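Local coordinates for quinone reductase (Klebsiella pneumoniae subsp. pneumoniae, PDB 4GI5), which binds FAD and probably catalyses the reduction of quinones with NAD(P)H, at residues B[130-135]-B[200-205]; B[137-142]-B[206-211]; B[166-171]-B[244-249]. All coordinates share one frame; numbering follows the deposited sequence.

Contact 1: residues B[130-135]-B[200-205]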
loop_
_atom_site.group_PDB
_atom_site.type_symbol
_atom_site.label_atom_id
_atom_site.label_comp_id
_atom_site.label_asym_id
_atom_site.label_seq_id
_atom_site.Cartn_x
_atom_site.Cartn_y
_atom_site.Cartn_z
ATOM N N ILE B 130 -3.395 -4.690 -8.379
ATOM C CA ILE B 130 -3.083 -5.981 -8.938
ATOM C C ILE B 130 -1.690 -6.482 -8.471
ATOM O O ILE B 130 -1.502 -7.683 -8.235
ATOM C CB ILE B 130 -3.189 -5.980 -10.504
ATOM C CG1 ILE B 130 -3.235 -7.394 -11.034
ATOM C CG2 ILE B 130 -2.091 -5.232 -11.143
ATOM C CD1 ILE B 130 -3.634 -7.409 -12.540
HETATM N N MSE B 131 -0.786 -5.532 -8.281
HETATM C CA MSE B 131 0.581 -5.826 -7.768
HETATM C C MSE B 131 0.508 -6.163 -6.273
HETATM O O MSE B 131 1.180 -7.091 -5.796
HETATM C CB MSE B 131 1.709 -4.770 -8.013
HETATM C CG MSE B 131 3.216 -5.406 -7.844
HETATM SE SE MSE B 131 4.196 -3.793 -8.089
HETATM C CE MSE B 131 4.622 -4.588 -9.928
ATOM N N LYS B 132 -0.250 -5.399 -5.513
ATOM C CA LYS B 132 -0.464 -5.740 -4.107
ATOM C C LYS B 132 -1.071 -7.133 -3.999
ATOM O O LYS B 132 -0.745 -7.896 -3.086
ATOM C CB LYS B 132 -1.420 -4.771 -3.474
ATOM C CG LYS B 132 -1.697 -4.985 -1.963
ATOM C CD LYS B 132 -0.366 -4.831 -1.224
ATOM C CE LYS B 132 -0.427 -5.147 0.204
ATOM N NZ LYS B 132 -1.436 -5.864 0.951
ATOM N N GLY B 133 -1.908 -7.525 -4.942
ATOM C CA GLY B 133 -2.457 -8.876 -4.919
ATOM C C GLY B 133 -1.474 -9.985 -5.254
ATOM O O GLY B 133 -1.625 -11.080 -4.734
ATOM N N TRP B 134 -0.482 -9.690 -6.071
ATOM C CA TRP B 134 0.659 -10.537 -6.230
ATOM C C TRP B 134 1.407 -10.766 -4.920
ATOM O O TRP B 134 1.635 -11.916 -4.518
ATOM C CB TRP B 134 1.516 -10.056 -7.331
ATOM C CG TRP B 134 2.691 -10.860 -7.694
ATOM C CD1 TRP B 134 2.741 -11.804 -8.777
ATOM C CD2 TRP B 134 3.972 -10.913 -7.090
ATOM N NE1 TRP B 134 4.027 -12.340 -8.862
ATOM C CE2 TRP B 134 4.766 -11.887 -7.819
ATOM C CE3 TRP B 134 4.556 -10.275 -5.973
ATOM C CZ2 TRP B 134 6.076 -12.173 -7.464
ATOM C CZ3 TRP B 134 5.894 -10.570 -5.636
ATOM C CH2 TRP B 134 6.628 -11.494 -6.424
ATOM N N ILE B 135 1.681 -9.681 -4.196
ATOM C CA ILE B 135 2.281 -9.808 -2.875
ATOM C C ILE B 135 1.418 -10.671 -2.005
ATOM O O ILE B 135 1.888 -11.655 -1.369
ATOM C CB ILE B 135 2.570 -8.442 -2.234
ATOM C CG1 ILE B 135 3.576 -7.688 -3.069
ATOM C CG2 ILE B 135 2.961 -8.595 -0.763
ATOM C CD1 ILE B 135 5.010 -8.144 -2.854
ATOM N N HIS B 200 10.998 -1.857 3.069
ATOM C CA HIS B 200 11.353 -2.542 4.340
ATOM C C HIS B 200 10.396 -3.673 4.625
ATOM O O HIS B 200 10.854 -4.769 4.941
ATOM C CB HIS B 200 11.356 -1.503 5.469
ATOM C CG HIS B 200 11.930 -2.023 6.761
ATOM N ND1 HIS B 200 11.168 -2.514 7.800
ATOM C CD2 HIS B 200 13.213 -2.107 7.178
ATOM C CE1 HIS B 200 11.934 -2.811 8.827
ATOM N NE2 HIS B 200 13.199 -2.625 8.471
ATOM N N GLY B 201 9.081 -3.449 4.404
ATOM C CA GLY B 201 8.082 -4.426 4.791
ATOM C C GLY B 201 7.810 -5.569 3.868
ATOM O O GLY B 201 7.396 -6.625 4.288
HETATM N N MSE B 202 8.124 -5.383 2.582
HETATM C CA MSE B 202 7.843 -6.371 1.569
HETATM C C MSE B 202 9.104 -6.965 0.926
HETATM O O MSE B 202 9.075 -8.083 0.346
HETATM C CB MSE B 202 6.869 -5.908 0.467
HETATM C CG MSE B 202 5.551 -5.447 1.055
HETATM SE SE MSE B 202 4.481 -4.730 -0.459
HETATM C CE MSE B 202 3.508 -3.452 0.601
ATOM N N LEU B 203 10.209 -6.214 0.908
ATOM C CA LEU B 203 11.419 -6.618 0.220
ATOM C C LEU B 203 12.485 -7.048 1.243
ATOM O O LEU B 203 12.935 -8.196 1.220
ATOM C CB LEU B 203 11.903 -5.538 -0.737
ATOM C CG LEU B 203 10.936 -5.143 -1.883
ATOM C CD1 LEU B 203 11.612 -4.106 -2.770
ATOM C CD2 LEU B 203 10.417 -6.325 -2.611
ATOM N N PHE B 204 12.837 -6.138 2.132
ATOM C CA PHE B 204 13.858 -6.500 3.156
ATOM C C PHE B 204 13.286 -7.581 4.060
ATOM O O PHE B 204 14.024 -8.501 4.523
ATOM C CB PHE B 204 14.188 -5.297 3.979
ATOM C CG PHE B 204 15.326 -5.510 4.986
ATOM C CD1 PHE B 204 16.634 -5.903 4.581
ATOM C CD2 PHE B 204 15.063 -5.292 6.318
ATOM C CE1 PHE B 204 17.629 -6.119 5.480
ATOM C CE2 PHE B 204 16.080 -5.455 7.236
ATOM C CZ PHE B 204 17.309 -5.881 6.802
ATOM N N TYR B 205 11.984 -7.568 4.335
ATOM C CA TYR B 205 11.313 -8.537 5.233
ATOM C C TYR B 205 11.660 -9.988 4.884
ATOM O O TYR B 205 12.130 -10.721 5.731
ATOM C CB TYR B 205 9.770 -8.245 5.283
ATOM C CG TYR B 205 8.995 -9.073 6.235
ATOM C CD1 TYR B 205 8.896 -10.453 6.094
ATOM C CD2 TYR B 205 8.291 -8.443 7.277
ATOM C CE1 TYR B 205 8.177 -11.181 7.028
ATOM C CE2 TYR B 205 7.544 -9.154 8.162
ATOM C CZ TYR B 205 7.520 -10.515 8.056
ATOM O OH TYR B 205 6.860 -11.243 9.032
#
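Met202, modelled as selenomethionine, reaches from helix 196-204 to Ile135 and Lys132 of helix 129-138, and its side chain carries the whole contact. The backbones stay well apart: Ile135 and Met202 bring their CA atoms no closer than 7.9 Å. CB of Met202 points at the other helix, and CG leaves beside the backbone N (chi1 -57°). The rest of the chain then runs extended, which carries the selenium across the gap. SE of Met202 lies against both branches of Ile135, 4.0 Å from CG1 and slightly farther from CG2, with the two side chains crossing at about a right angle. Beyond it the terminal CE of Met202 comes to 4.3 Å from CE of Lys132, touching the aliphatic part of the lysine. The charged end is held by other groups: NZ forms a salt bridge with Asp136 and hydrogen bonds to the carbonyls of Trp123 and Met127 of the second subunit. Ser126 of that subunit packs on both Lys132 and Met202. The example illustrates how neighbouring crossover helices of a flavodoxin-like fold can meet through one long apolar side chain laid against a branched one, here at the dimer interface, with the Lys132 side chain about 7 Å from a bound FAD.

Contact 2: residues B[137-142]-B[206-211]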
loop_
_atom_site.group_PDB
_atom_site.type_symbol
_atom_site.label_atom_id
_atom_site.label_comp_id
_atom_site.label_asym_id
_atom_site.label_seq_id
_atom_site.Cartn_x
_atom_site.Cartn_y
_atom_site.Cartn_z
ATOM N N ARG B 137 -0.873 -12.861 -2.411
ATOM C CA ARG B 137 -1.079 -14.261 -2.803
ATOM C C ARG B 137 0.197 -15.070 -2.949
ATOM O O ARG B 137 0.190 -16.280 -2.654
ATOM C CB ARG B 137 -1.962 -14.345 -4.019
ATOM C CG ARG B 137 -3.351 -13.844 -3.785
ATOM C CD ARG B 137 -4.298 -13.745 -5.010
ATOM N NE ARG B 137 -4.556 -15.148 -5.470
ATOM C CZ ARG B 137 -4.080 -15.677 -6.605
ATOM N NH1 ARG B 137 -3.331 -15.007 -7.501
ATOM N NH2 ARG B 137 -4.282 -17.020 -6.791
ATOM N N VAL B 138 1.269 -14.468 -3.398
ATOM C CA VAL B 138 2.515 -15.212 -3.640
ATOM C C VAL B 138 3.310 -15.380 -2.333
ATOM O O VAL B 138 4.012 -16.355 -2.133
ATOM C CB VAL B 138 3.352 -14.523 -4.690
ATOM C CG1 VAL B 138 4.733 -15.095 -4.906
ATOM C CG2 VAL B 138 2.587 -14.523 -6.005
ATOM N N TYR B 139 3.216 -14.377 -1.420
ATOM C CA TYR B 139 4.057 -14.365 -0.235
ATOM C C TYR B 139 3.441 -15.242 0.832
ATOM O O TYR B 139 2.893 -14.783 1.836
ATOM C CB TYR B 139 4.226 -12.900 0.281
ATOM C CG TYR B 139 5.353 -12.150 -0.280
ATOM C CD1 TYR B 139 5.945 -12.473 -1.502
ATOM C CD2 TYR B 139 5.814 -10.976 0.374
ATOM C CE1 TYR B 139 6.999 -11.793 -2.042
ATOM C CE2 TYR B 139 6.879 -10.267 -0.155
ATOM C CZ TYR B 139 7.552 -10.674 -1.309
ATOM O OH TYR B 139 8.581 -9.890 -1.719
ATOM N N ALA B 140 3.476 -16.539 0.614
ATOM C CA ALA B 140 2.833 -17.498 1.522
ATOM C C ALA B 140 3.532 -17.731 2.896
ATOM O O ALA B 140 4.728 -17.515 3.052
ATOM C CB ALA B 140 2.759 -18.872 0.758
ATOM N N TRP B 141 2.754 -18.308 3.775
ATOM C CA TRP B 141 3.215 -18.756 5.067
ATOM C C TRP B 141 4.132 -19.952 4.901
ATOM O O TRP B 141 3.664 -20.957 4.350
ATOM C CB TRP B 141 2.079 -19.064 5.991
ATOM C CG TRP B 141 2.558 -19.475 7.395
ATOM C CD1 TRP B 141 3.521 -20.494 7.736
ATOM C CD2 TRP B 141 2.138 -18.950 8.634
ATOM N NE1 TRP B 141 3.696 -20.551 9.079
ATOM C CE2 TRP B 141 2.837 -19.666 9.662
ATOM C CE3 TRP B 141 1.242 -17.995 8.975
ATOM C CZ2 TRP B 141 2.664 -19.405 10.996
ATOM C CZ3 TRP B 141 1.058 -17.713 10.309
ATOM C CH2 TRP B 141 1.771 -18.418 11.313
ATOM N N GLY B 142 5.389 -19.843 5.222
ATOM C CA GLY B 142 6.395 -20.886 4.938
ATOM C C GLY B 142 7.308 -20.441 3.838
ATOM O O GLY B 142 8.333 -21.104 3.605
ATOM N N PRO B 206 11.439 -10.467 3.652
ATOM C CA PRO B 206 11.757 -11.872 3.334
ATOM C C PRO B 206 13.238 -12.094 2.876
ATOM O O PRO B 206 13.575 -13.168 2.381
ATOM C CB PRO B 206 10.751 -12.193 2.211
ATOM C CG PRO B 206 10.586 -10.868 1.511
ATOM C CD PRO B 206 10.548 -9.877 2.598
ATOM N N GLY B 207 14.050 -11.091 3.021
ATOM C CA GLY B 207 15.503 -11.188 2.974
ATOM C C GLY B 207 16.222 -10.653 1.780
ATOM O O GLY B 207 17.432 -10.848 1.654
ATOM N N PHE B 208 15.545 -9.892 0.890
ATOM C CA PHE B 208 16.220 -9.258 -0.211
ATOM C C PHE B 208 17.245 -8.266 0.309
ATOM O O PHE B 208 17.018 -7.633 1.326
ATOM C CB PHE B 208 15.304 -8.470 -1.113
ATOM C CG PHE B 208 14.464 -9.329 -2.058
ATOM C CD1 PHE B 208 15.001 -9.972 -3.164
ATOM C CD2 PHE B 208 13.110 -9.396 -1.903
ATOM C CE1 PHE B 208 14.169 -10.671 -4.025
ATOM C CE2 PHE B 208 12.319 -10.082 -2.761
ATOM C CZ PHE B 208 12.841 -10.732 -3.859
ATOM N N GLU B 209 18.329 -8.076 -0.445
ATOM C CA GLU B 209 19.102 -6.805 -0.387
ATOM C C GLU B 209 18.340 -5.796 -1.266
ATOM O O GLU B 209 18.168 -6.091 -2.446
ATOM C CB GLU B 209 20.512 -7.044 -0.940
ATOM C CG GLU B 209 21.299 -7.973 -0.046
ATOM C CD GLU B 209 22.775 -7.935 -0.444
ATOM O OE1 GLU B 209 23.062 -8.050 -1.655
ATOM O OE2 GLU B 209 23.610 -7.672 0.420
ATOM N N VAL B 210 17.907 -4.673 -0.686
ATOM C CA VAL B 210 17.093 -3.767 -1.432
ATOM C C VAL B 210 17.962 -2.628 -1.979
ATOM O O VAL B 210 18.659 -1.934 -1.235
ATOM C CB VAL B 210 15.998 -3.174 -0.528
ATOM C CG1 VAL B 210 15.042 -2.344 -1.375
ATOM C CG2 VAL B 210 15.331 -4.323 0.259
ATOM N N LEU B 211 17.955 -2.462 -3.284
ATOM C CA LEU B 211 18.653 -1.349 -3.871
ATOM C C LEU B 211 17.848 -0.083 -3.763
ATOM O O LEU B 211 16.603 -0.133 -3.726
ATOM C CB LEU B 211 18.964 -1.667 -5.323
ATOM C CG LEU B 211 19.631 -2.994 -5.583
ATOM C CD1 LEU B 211 19.954 -3.064 -7.031
ATOM C CD2 LEU B 211 20.902 -3.055 -4.814
#
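Tyr139 and Pro206 bring the two backbones to 8.8 Å between CA atoms, Tyr139 being the first residue to leave helix 129-138 and the centre of an inverse gamma turn closed by a bond from Ala140 N to Val138 O. One aromatic side chain bridges that distance. The Tyr139 side chain extends to Pro206 and crosses its side chain at about a right angle; CG of the proline is the atom that does the touching, 4.1 Å from CE2 and 3.9 Å from OH of Tyr139. Farther out, the same hydroxyl oxygen meets Phe208, lying in the plane of that ring at its edge, 3.9 Å from CE2 of Phe208. Phe208 is turned to receive it because its CG stands beside the backbone N (chi1 -76°), on the side from which the tyrosine approaches. Neither neighbour satisfies the hydroxyl. Its hydrogen-bond partner is the carbonyl O of Met202, so a buried oxygen is bonded to backbone while apolar carbons pack against it. Trp124 of the second subunit meets the Tyr139 ring edge-to-face, and Phe164 of the same chain meets the ring of Phe208. Proline and phenylalanine flank a turn at Gly207. This glycine, with positive phi, is the C-prime residue of a Schellman motif, in which Phe208 N bonds to Leu203 O and Gly207 N to Phe204 O. The motif ends helix 196-204 and directs the chain into strand 209-216. Tyr139 thus links two helix ends: the terminus of one crossover helix rests on the Schellman turn that finishes the next, within a flavodoxin-like alpha/beta fold.

Contact 3: residues B[166-171]-B[244-249]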
loop_
_atom_site.group_PDB
_atom_site.type_symbol
_atom_site.label_atom_id
_atom_site.label_comp_id
_atom_site.label_asym_id
_atom_site.label_seq_id
_atom_site.Cartn_x
_atom_site.Cartn_y
_atom_site.Cartn_z
ATOM N N GLY B 166 20.392 -13.413 -0.321
ATOM C CA GLY B 166 21.280 -13.596 -1.478
ATOM C C GLY B 166 20.754 -12.994 -2.741
ATOM O O GLY B 166 21.441 -13.029 -3.801
ATOM N N LYS B 167 19.484 -12.540 -2.718
ATOM C CA LYS B 167 18.891 -11.968 -3.950
ATOM C C LYS B 167 18.818 -10.504 -3.726
ATOM O O LYS B 167 18.856 -10.021 -2.584
ATOM C CB LYS B 167 17.451 -12.485 -4.217
ATOM C CG LYS B 167 17.334 -13.971 -4.312
ATOM C CD LYS B 167 15.934 -14.479 -4.577
ATOM C CE LYS B 167 15.785 -15.993 -4.401
ATOM N NZ LYS B 167 16.465 -16.659 -5.521
ATOM N N ARG B 168 18.712 -9.738 -4.815
ATOM C CA ARG B 168 18.603 -8.242 -4.780
ATOM C C ARG B 168 17.228 -7.897 -5.368
ATOM O O ARG B 168 16.686 -8.623 -6.174
ATOM C CB ARG B 168 19.675 -7.607 -5.660
ATOM C CG ARG B 168 21.050 -7.679 -5.002
ATOM C CD ARG B 168 22.210 -7.169 -5.955
ATOM N NE ARG B 168 23.311 -6.843 -4.962
ATOM C CZ ARG B 168 24.023 -5.710 -4.830
ATOM N NH1 ARG B 168 23.960 -4.679 -5.700
ATOM N NH2 ARG B 168 24.870 -5.616 -3.808
ATOM N N ALA B 169 16.675 -6.804 -4.885
ATOM C CA ALA B 169 15.349 -6.268 -5.382
ATOM C C ALA B 169 15.450 -4.776 -5.528
ATOM O O ALA B 169 16.213 -4.041 -4.843
ATOM C CB ALA B 169 14.251 -6.683 -4.377
HETATM N N MSE B 170 14.682 -4.207 -6.444
HETATM C CA MSE B 170 14.670 -2.756 -6.693
HETATM C C MSE B 170 13.249 -2.406 -7.207
HETATM O O MSE B 170 12.636 -3.219 -7.917
HETATM C CB MSE B 170 15.602 -2.455 -7.877
HETATM C CG MSE B 170 15.668 -0.994 -8.065
HETATM SE SE MSE B 170 17.003 -0.625 -9.567
HETATM C CE MSE B 170 16.045 -1.143 -11.190
ATOM N N LEU B 171 12.767 -1.238 -6.871
ATOM C CA LEU B 171 11.554 -0.718 -7.449
ATOM C C LEU B 171 11.889 0.244 -8.600
ATOM O O LEU B 171 12.821 1.047 -8.506
ATOM C CB LEU B 171 10.861 0.107 -6.386
ATOM C CG LEU B 171 10.475 -0.548 -5.008
ATOM C CD1 LEU B 171 9.693 0.358 -4.100
ATOM C CD2 LEU B 171 9.739 -1.826 -5.228
ATOM N N THR B 244 25.670 -1.578 -7.101
ATOM C CA THR B 244 25.135 -0.481 -6.283
ATOM C C THR B 244 25.010 -0.956 -4.842
ATOM O O THR B 244 24.657 -2.142 -4.616
ATOM C CB THR B 244 23.704 -0.177 -6.881
ATOM O OG1 THR B 244 23.836 0.355 -8.206
ATOM C CG2 THR B 244 22.931 0.806 -6.059
ATOM N N GLU B 245 25.307 -0.095 -3.913
ATOM C CA GLU B 245 25.243 -0.470 -2.492
ATOM C C GLU B 245 23.706 -0.577 -2.124
ATOM O O GLU B 245 23.012 0.365 -2.354
ATOM C CB GLU B 245 25.806 0.663 -1.652
ATOM C CG GLU B 245 25.985 0.335 -0.218
ATOM C CD GLU B 245 27.106 -0.695 -0.065
ATOM O OE1 GLU B 245 28.029 -0.689 -0.939
ATOM O OE2 GLU B 245 27.035 -1.504 0.895
ATOM N N PRO B 246 23.333 -1.669 -1.482
ATOM C CA PRO B 246 21.945 -1.715 -0.928
ATOM C C PRO B 246 21.644 -0.749 0.109
ATOM O O PRO B 246 22.498 -0.243 0.806
ATOM C CB PRO B 246 21.809 -3.119 -0.386
ATOM C CG PRO B 246 22.935 -3.906 -1.024
ATOM C CD PRO B 246 24.059 -2.896 -1.223
ATOM N N ILE B 247 20.348 -0.454 0.285
ATOM C CA ILE B 247 19.904 0.355 1.419
ATOM C C ILE B 247 20.339 -0.404 2.696
ATOM O O ILE B 247 20.050 -1.612 2.853
ATOM C CB ILE B 247 18.349 0.483 1.400
ATOM C CG1 ILE B 247 17.907 1.168 0.112
ATOM C CG2 ILE B 247 17.810 1.213 2.611
ATOM C CD1 ILE B 247 16.364 1.158 -0.120
ATOM N N PRO B 248 20.929 0.322 3.669
ATOM C CA PRO B 248 21.602 -0.399 4.794
ATOM C C PRO B 248 20.559 -0.619 5.978
ATOM O O PRO B 248 20.692 -0.123 7.108
ATOM C CB PRO B 248 22.742 0.597 5.194
ATOM C CG PRO B 248 22.148 1.922 4.970
ATOM C CD PRO B 248 21.403 1.735 3.608
ATOM N N PHE B 249 19.465 -1.303 5.650
ATOM C CA PHE B 249 18.494 -1.617 6.637
ATOM C C PHE B 249 19.137 -2.547 7.709
ATOM O O PHE B 249 19.934 -3.456 7.376
ATOM C CB PHE B 249 17.290 -2.339 6.036
ATOM C CG PHE B 249 16.418 -1.466 5.158
ATOM C CD1 PHE B 249 15.824 -0.319 5.666
ATOM C CD2 PHE B 249 16.024 -1.930 3.950
ATOM C CE1 PHE B 249 14.934 0.443 4.891
ATOM C CE2 PHE B 249 15.112 -1.162 3.177
ATOM C CZ PHE B 249 14.579 -0.050 3.650
HETATM O O HOH W 1 27.204 -3.885 -3.615
#
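Arg168 reaches out to Thr244 and Pro246 from the start of strand 168-174, a strand of the parallel sheet of the flavodoxin-like fold, and ties it to the loop that follows helix 224-239. Its NH1 donates to the carbonyl of Thr244, 2.8 Å from NH1 to O. The bond is moderately bent, 146° at the hydrogen, and the donor lies in the carbonyl plane while the oxygen sits somewhat tilted from the guanidinium plane. Pro246 packs against the other amino group, its CG and CD both 3.8 Å from NH2 of Arg168. The arginine chain gains this reach by running extended from CG to NE. A second shell positions the groups. NH1 also donates to Leu241 O, so two backbone carbonyls beyond helix 224-239 share one nitrogen, and NE makes a long, weak ion pair with Glu209 of the neighbouring strand. Thr244 is anchored in turn by its OG1, hydrogen-bonded to Thr240 O, and Pro246 packs on Glu209. A water completes the junction by joining the same two residues a second time: it accepts from Arg168 NH2 at 2.9 Å and donates to Thr244 O at 3.2 Å.

In the fold
From the N terminus, the chain passes helix 129-138 and its exit, then strand 168-174, before any loop closes. Contact 1 comes first, when helix 196-204 returns to 130-135; contact 2 follows at once, as the turn leading into strand 209-216 meets 137-142. Contact 3 closes last, when the loop at 244-249 reaches back to 166-171. Every pair of contacts crosses; none nests within another. Contact 1 joins the two crossover helices and contact 2 their C-terminal exits, whereas contact 3 fastens the late loop to strand 168-174, next to the edge strand. Strand 209-216 lies between them: its Leu211 N probably bonds to Ala169 O and its Val210 O to Ile247 N.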